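Local structure of putative cytoplasmic protein (Salmonella enterica subsp. enterica serovar Typhimurium, 4J32) at residues 22-36 against 54-68. The protein is a type VI secretion amidase effector, Tae4, a papain-like NlpC/P60 toxin that probably hydrolyses peptidoglycan and is inhibited by the immunity protein Tai4. Residues are numbered along the deposited sequence; the frame is centred on the assembly and turned at random.
Sequences AWLAFRKVNHSVADV and QNACPIRMSYVLNAT
Arg60 reaches toward the 29-31 backbone with its chain extended from CG to NE, while Tyr63 CG, one turn on, points away from its own backbone N (chi1 -177°), which lays the ring against Val29. Both belong to helix 57-67 of this NlpC/P60, papain-like fold, which packs at 8.5 Å between axes on helix 22-28 and, through its N-terminal end, on the start of helix 33-40. The guanidinium ties down the link between those two helices, an inverse gamma turn centred on Asn30: Arg60 NE donates to Val29 O at 2.9 Å, somewhat bent, and Arg60 NH2 to His31 O at 2.7 Å, nearly straight, with both oxygens in the guanidinium plane. Ala56 CB sits over one face of that plane and Asn30 OD1, farther off, over the other, while the Phe26 ring meets Arg60 CD (CZ to CD 3.6 Å). Toward the other end, Ala25 CB touches Ala67 CB at 3.8 Å, and Ala22 CB lies against Val64 CG1. Beyond the turn, Val33 covers Ala56 and the Gln54 carbonyl, and Ile40 adds to the packing on Tyr63. Val29 divides its branches: CG2 rests against CB and CG of Arg60, whereas CG1 makes a CH-pi contact 3.6 Å from the Tyr63 ring centroid, 11° off its normal.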
loop_
_atom_site.group_PDB
_atom_site.type_symbol
_atom_site.label_atom_id
_atom_site.label_comp_id
_atom_site.label_asym_id
_atom_site.label_seq_id
_atom_site.Cartn_x
_atom_site.Cartn_y
_atom_site.Cartn_z
ATOM N N ALA A 22 32.070 -11.235 -24.460
ATOM C CA ALA A 22 30.861 -11.253 -23.622
ATOM C C ALA A 22 31.147 -10.698 -22.237
ATOM O O ALA A 22 30.369 -9.907 -21.711
ATOM C CB ALA A 22 30.313 -12.676 -23.528
ATOM N N TRP A 23 32.290 -11.085 -21.671
ATOM C CA TRP A 23 32.698 -10.674 -20.317
ATOM C C TRP A 23 32.982 -9.182 -20.275
ATOM O O TRP A 23 32.563 -8.472 -19.328
ATOM C CB TRP A 23 33.937 -11.468 -19.887
ATOM C CG TRP A 23 34.226 -11.433 -18.386
ATOM C CD1 TRP A 23 35.147 -10.645 -17.741
ATOM C CD2 TRP A 23 33.584 -12.221 -17.365
ATOM N NE1 TRP A 23 35.132 -10.905 -16.391
ATOM C CE2 TRP A 23 34.185 -11.868 -16.130
ATOM C CE3 TRP A 23 32.584 -13.213 -17.377
ATOM C CZ2 TRP A 23 33.800 -12.454 -14.904
ATOM C CZ3 TRP A 23 32.203 -13.804 -16.148
ATOM C CH2 TRP A 23 32.824 -13.417 -14.934
ATOM N N LEU A 24 33.691 -8.690 -21.297
ATOM C CA LEU A 24 33.930 -7.261 -21.430
ATOM C C LEU A 24 32.611 -6.484 -21.522
ATOM O O LEU A 24 32.430 -5.442 -20.876
ATOM C CB LEU A 24 34.784 -7.009 -22.694
ATOM C CG LEU A 24 35.173 -5.610 -23.137
ATOM C CD1 LEU A 24 36.329 -5.753 -24.145
ATOM C CD2 LEU A 24 34.011 -4.809 -23.749
ATOM N N ALA A 25 31.710 -6.942 -22.370
ATOM C CA ALA A 25 30.454 -6.200 -22.582
ATOM C C ALA A 25 29.615 -6.181 -21.282
ATOM O O ALA A 25 29.063 -5.156 -20.893
ATOM C CB ALA A 25 29.648 -6.839 -23.719
ATOM N N PHE A 26 29.565 -7.320 -20.602
ATOM C CA PHE A 26 28.809 -7.410 -19.332
ATOM C C PHE A 26 29.268 -6.352 -18.326
ATOM O O PHE A 26 28.436 -5.705 -17.673
ATOM C CB PHE A 26 28.910 -8.809 -18.721
ATOM C CG PHE A 26 27.898 -9.045 -17.592
ATOM C CD1 PHE A 26 26.699 -9.704 -17.842
ATOM C CD2 PHE A 26 28.147 -8.535 -16.310
ATOM C CE1 PHE A 26 25.756 -9.910 -16.808
ATOM C CE2 PHE A 26 27.203 -8.724 -15.261
ATOM C CZ PHE A 26 26.018 -9.397 -15.529
ATOM N N ARG A 27 30.582 -6.177 -18.191
ATOM C CA ARG A 27 31.131 -5.188 -17.287
ATOM C C ARG A 27 30.584 -3.780 -17.531
ATOM O O ARG A 27 30.350 -3.037 -16.572
ATOM C CB ARG A 27 32.665 -5.191 -17.364
ATOM C CG ARG A 27 33.343 -4.281 -16.350
ATOM C CD ARG A 27 34.855 -4.307 -16.501
ATOM N NE ARG A 27 35.422 -5.602 -16.158
ATOM C CZ ARG A 27 36.056 -6.398 -17.017
ATOM N NH1 ARG A 27 36.229 -6.021 -18.286
ATOM N NH2 ARG A 27 36.563 -7.540 -16.590
ATOM N N LYS A 28 30.350 -3.422 -18.798
ATOM C CA LYS A 28 29.869 -2.070 -19.135
ATOM C C LYS A 28 28.516 -1.777 -18.491
ATOM O O LYS A 28 28.166 -0.617 -18.277
ATOM C CB LYS A 28 29.745 -1.862 -20.647
ATOM C CG LYS A 28 30.997 -2.229 -21.488
ATOM C CD LYS A 28 32.321 -1.714 -20.941
ATOM C CE LYS A 28 32.508 -0.223 -21.122
ATOM N NZ LYS A 28 33.920 0.167 -20.739
ATOM N N VAL A 29 27.764 -2.835 -18.217
ATOM C CA VAL A 29 26.432 -2.692 -17.613
ATOM C C VAL A 29 26.304 -3.341 -16.234
ATOM O O VAL A 29 25.186 -3.530 -15.748
ATOM C CB VAL A 29 25.301 -3.187 -18.585
ATOM C CG1 VAL A 29 25.203 -2.265 -19.803
ATOM C CG2 VAL A 29 25.527 -4.662 -19.021
ATOM N N ASN A 30 27.436 -3.685 -15.613
ATOM C CA ASN A 30 27.439 -4.277 -14.281
ATOM C C ASN A 30 27.324 -3.191 -13.207
ATOM O O ASN A 30 28.190 -3.013 -12.336
ATOM C CB ASN A 30 28.657 -5.206 -14.079
ATOM C CG ASN A 30 28.537 -6.045 -12.822
ATOM O OD1 ASN A 30 27.438 -6.475 -12.455
ATOM N ND2 ASN A 30 29.657 -6.240 -12.128
ATOM N N HIS A 31 26.240 -2.428 -13.307
ATOM C CA HIS A 31 25.985 -1.306 -12.411
ATOM C C HIS A 31 24.543 -1.358 -11.941
ATOM O O HIS A 31 23.812 -2.283 -12.310
ATOM C CB HIS A 31 26.251 0.019 -13.137
ATOM C CG HIS A 31 27.637 0.108 -13.680
ATOM N ND1 HIS A 31 28.727 0.344 -12.871
ATOM C CD2 HIS A 31 28.122 -0.086 -14.929
ATOM C CE1 HIS A 31 29.825 0.343 -13.610
ATOM N NE2 HIS A 31 29.485 0.077 -14.860
ATOM N N SER A 32 24.152 -0.372 -11.124
ATOM C CA SER A 32 22.759 -0.264 -10.662
ATOM C C SER A 32 21.825 -0.219 -11.865
ATOM O O SER A 32 22.214 0.250 -12.932
ATOM C CB SER A 32 22.556 0.974 -9.787
ATOM O OG SER A 32 22.572 2.184 -10.549
ATOM N N VAL A 33 20.591 -0.684 -11.693
ATOM C CA VAL A 33 19.604 -0.585 -12.769
ATOM C C VAL A 33 19.437 0.875 -13.272
ATOM O O VAL A 33 19.337 1.088 -14.493
ATOM C CB VAL A 33 18.239 -1.261 -12.375
ATOM C CG1 VAL A 33 17.547 -0.513 -11.230
ATOM C CG2 VAL A 33 17.323 -1.378 -13.576
ATOM N N ALA A 34 19.457 1.864 -12.364
ATOM C CA ALA A 34 19.407 3.275 -12.775
ATOM C C ALA A 34 20.547 3.593 -13.748
ATOM O O ALA A 34 20.325 4.202 -14.797
ATOM C CB ALA A 34 19.436 4.245 -11.574
ATOM N N ASP A 35 21.758 3.153 -13.408
ATOM C CA ASP A 35 22.922 3.421 -14.248
ATOM C C ASP A 35 22.830 2.689 -15.600
ATOM O O ASP A 35 23.197 3.248 -16.637
ATOM C CB ASP A 35 24.227 3.096 -13.509
ATOM C CG ASP A 35 24.603 4.152 -12.463
ATOM O OD1 ASP A 35 24.016 5.259 -12.429
ATOM O OD2 ASP A 35 25.509 3.879 -11.659
ATOM N N VAL A 36 22.342 1.450 -15.581
ATOM C CA VAL A 36 22.096 0.665 -16.796
ATOM C C VAL A 36 21.166 1.424 -17.746
ATOM O O VAL A 36 21.412 1.478 -18.958
ATOM C CB VAL A 36 21.505 -0.722 -16.450
ATOM C CG1 VAL A 36 21.093 -1.497 -17.720
ATOM C CG2 VAL A 36 22.531 -1.535 -15.654
ATOM N N GLN A 54 13.183 -2.945 -12.726
ATOM C CA GLN A 54 14.068 -2.882 -11.561
ATOM C C GLN A 54 15.082 -4.030 -11.540
ATOM O O GLN A 54 16.103 -3.942 -10.846
ATOM C CB GLN A 54 13.228 -2.909 -10.262
ATOM C CG GLN A 54 12.306 -1.702 -10.096
ATOM C CD GLN A 54 13.086 -0.413 -9.783
ATOM O OE1 GLN A 54 13.371 -0.123 -8.641
ATOM N NE2 GLN A 54 13.469 0.325 -10.817
ATOM N N ASN A 55 14.780 -5.108 -12.260
ATOM C CA ASN A 55 15.692 -6.266 -12.350
ATOM C C ASN A 55 16.530 -6.156 -13.628
ATOM O O ASN A 55 16.027 -6.388 -14.728
ATOM C CB ASN A 55 14.942 -7.604 -12.325
ATOM C CG ASN A 55 15.903 -8.805 -12.242
ATOM O OD1 ASN A 55 17.132 -8.631 -12.295
ATOM N ND2 ASN A 55 15.354 -10.008 -12.090
ATOM N N ALA A 56 17.792 -5.771 -13.464
ATOM C CA ALA A 56 18.674 -5.547 -14.632
ATOM C C ALA A 56 19.194 -6.827 -15.278
ATOM O O ALA A 56 19.723 -6.785 -16.404
ATOM C CB ALA A 56 19.826 -4.603 -14.259
ATOM N N CYS A 57 19.010 -7.958 -14.596
ATOM C CA CYS A 57 19.516 -9.254 -15.057
ATOM C C CYS A 57 19.307 -9.497 -16.582
ATOM O O CYS A 57 20.295 -9.637 -17.314
ATOM C CB CYS A 57 18.976 -10.402 -14.189
ATOM S SG CYS A 57 19.155 -12.019 -14.990
ATOM N N PRO A 58 18.039 -9.524 -17.073
ATOM C CA PRO A 58 17.884 -9.828 -18.497
ATOM C C PRO A 58 18.342 -8.713 -19.436
ATOM O O PRO A 58 18.704 -8.978 -20.592
ATOM C CB PRO A 58 16.373 -10.088 -18.647
ATOM C CG PRO A 58 15.742 -9.307 -17.540
ATOM C CD PRO A 58 16.734 -9.393 -16.390
ATOM N N ILE A 59 18.339 -7.483 -18.929
ATOM C CA ILE A 59 18.777 -6.345 -19.725
ATOM C C ILE A 59 20.292 -6.423 -19.907
ATOM O O ILE A 59 20.807 -6.141 -20.998
ATOM C CB ILE A 59 18.339 -5.014 -19.076
ATOM C CG1 ILE A 59 16.799 -4.991 -18.923
ATOM C CG2 ILE A 59 18.840 -3.786 -19.935
ATOM C CD1 ILE A 59 16.211 -3.804 -18.095
ATOM N N ARG A 60 21.014 -6.821 -18.854
ATOM C CA ARG A 60 22.467 -6.971 -19.019
ATOM C C ARG A 60 22.811 -8.086 -20.016
ATOM O O ARG A 60 23.700 -7.919 -20.850
ATOM C CB ARG A 60 23.179 -7.221 -17.694
ATOM C CG ARG A 60 23.000 -6.138 -16.606
ATOM C CD ARG A 60 23.869 -6.491 -15.393
ATOM N NE ARG A 60 23.690 -5.530 -14.307
ATOM C CZ ARG A 60 23.056 -5.797 -13.171
ATOM N NH1 ARG A 60 22.537 -7.012 -12.933
ATOM N NH2 ARG A 60 22.927 -4.845 -12.262
ATOM N N MET A 61 22.114 -9.213 -19.929
ATOM C CA MET A 61 22.322 -10.318 -20.870
ATOM C C MET A 61 21.977 -9.897 -22.307
ATOM O O MET A 61 22.673 -10.258 -23.261
ATOM C CB MET A 61 21.534 -11.549 -20.422
ATOM C CG MET A 61 22.192 -12.305 -19.254
ATOM S SD MET A 61 23.905 -12.786 -19.577
ATOM C CE MET A 61 23.698 -13.844 -21.023
ATOM N N SER A 62 20.911 -9.109 -22.458
ATOM C CA SER A 62 20.575 -8.566 -23.776
ATOM C C SER A 62 21.704 -7.680 -24.328
ATOM O O SER A 62 22.070 -7.764 -25.507
ATOM C CB SER A 62 19.264 -7.770 -23.713
ATOM O OG SER A 62 18.180 -8.626 -23.383
ATOM N N TYR A 63 22.241 -6.821 -23.470
ATOM C CA TYR A 63 23.372 -5.981 -23.854
ATOM C C TYR A 63 24.547 -6.845 -24.359
ATOM O O TYR A 63 25.116 -6.560 -25.414
ATOM C CB TYR A 63 23.790 -5.096 -22.674
ATOM C CG TYR A 63 24.923 -4.132 -22.981
ATOM C CD1 TYR A 63 24.652 -2.835 -23.422
ATOM C CD2 TYR A 63 26.260 -4.509 -22.791
ATOM C CE1 TYR A 63 25.688 -1.938 -23.681
ATOM C CE2 TYR A 63 27.315 -3.618 -23.055
ATOM C CZ TYR A 63 27.019 -2.343 -23.502
ATOM O OH TYR A 63 28.026 -1.429 -23.756
ATOM N N VAL A 64 24.892 -7.897 -23.618
ATOM C CA VAL A 64 25.952 -8.835 -24.031
ATOM C C VAL A 64 25.707 -9.372 -25.445
ATOM O O VAL A 64 26.594 -9.341 -26.310
ATOM C CB VAL A 64 26.070 -10.015 -23.014
ATOM C CG1 VAL A 64 26.930 -11.189 -23.588
ATOM C CG2 VAL A 64 26.607 -9.511 -21.662
ATOM N N LEU A 65 24.505 -9.876 -25.684
ATOM C CA LEU A 65 24.189 -10.446 -27.002
ATOM C C LEU A 65 24.262 -9.373 -28.102
ATOM O O LEU A 65 24.862 -9.582 -29.174
ATOM C CB LEU A 65 22.804 -11.100 -26.972
ATOM C CG LEU A 65 22.706 -12.293 -25.994
ATOM C CD1 LEU A 65 21.244 -12.625 -25.742
ATOM C CD2 LEU A 65 23.458 -13.506 -26.547
ATOM N N ASN A 66 23.673 -8.220 -27.828
ATOM C CA ASN A 66 23.693 -7.121 -28.799
ATOM C C ASN A 66 25.097 -6.652 -29.082
ATOM O O ASN A 66 25.423 -6.348 -30.227
ATOM C CB ASN A 66 22.810 -5.954 -28.348
ATOM C CG ASN A 66 21.339 -6.293 -28.427
ATOM O OD1 ASN A 66 20.921 -7.039 -29.306
ATOM N ND2 ASN A 66 20.551 -5.767 -27.499
ATOM N N ALA A 67 25.948 -6.657 -28.060
ATOM C CA ALA A 67 27.307 -6.102 -28.187
ATOM C C ALA A 67 28.342 -7.002 -28.841
ATOM O O ALA A 67 29.368 -6.511 -29.345
ATOM C CB ALA A 67 27.806 -5.612 -26.831
ATOM N N THR A 68 28.076 -8.308 -28.856
ATOM C CA THR A 68 29.047 -9.291 -29.296
ATOM C C THR A 68 28.724 -9.811 -30.696
ATOM O O THR A 68 29.346 -10.742 -31.145
ATOM C CB THR A 68 29.135 -10.465 -28.312
ATOM O OG1 THR A 68 27.826 -11.039 -28.122
ATOM C CG2 THR A 68 29.707 -9.998 -26.974
#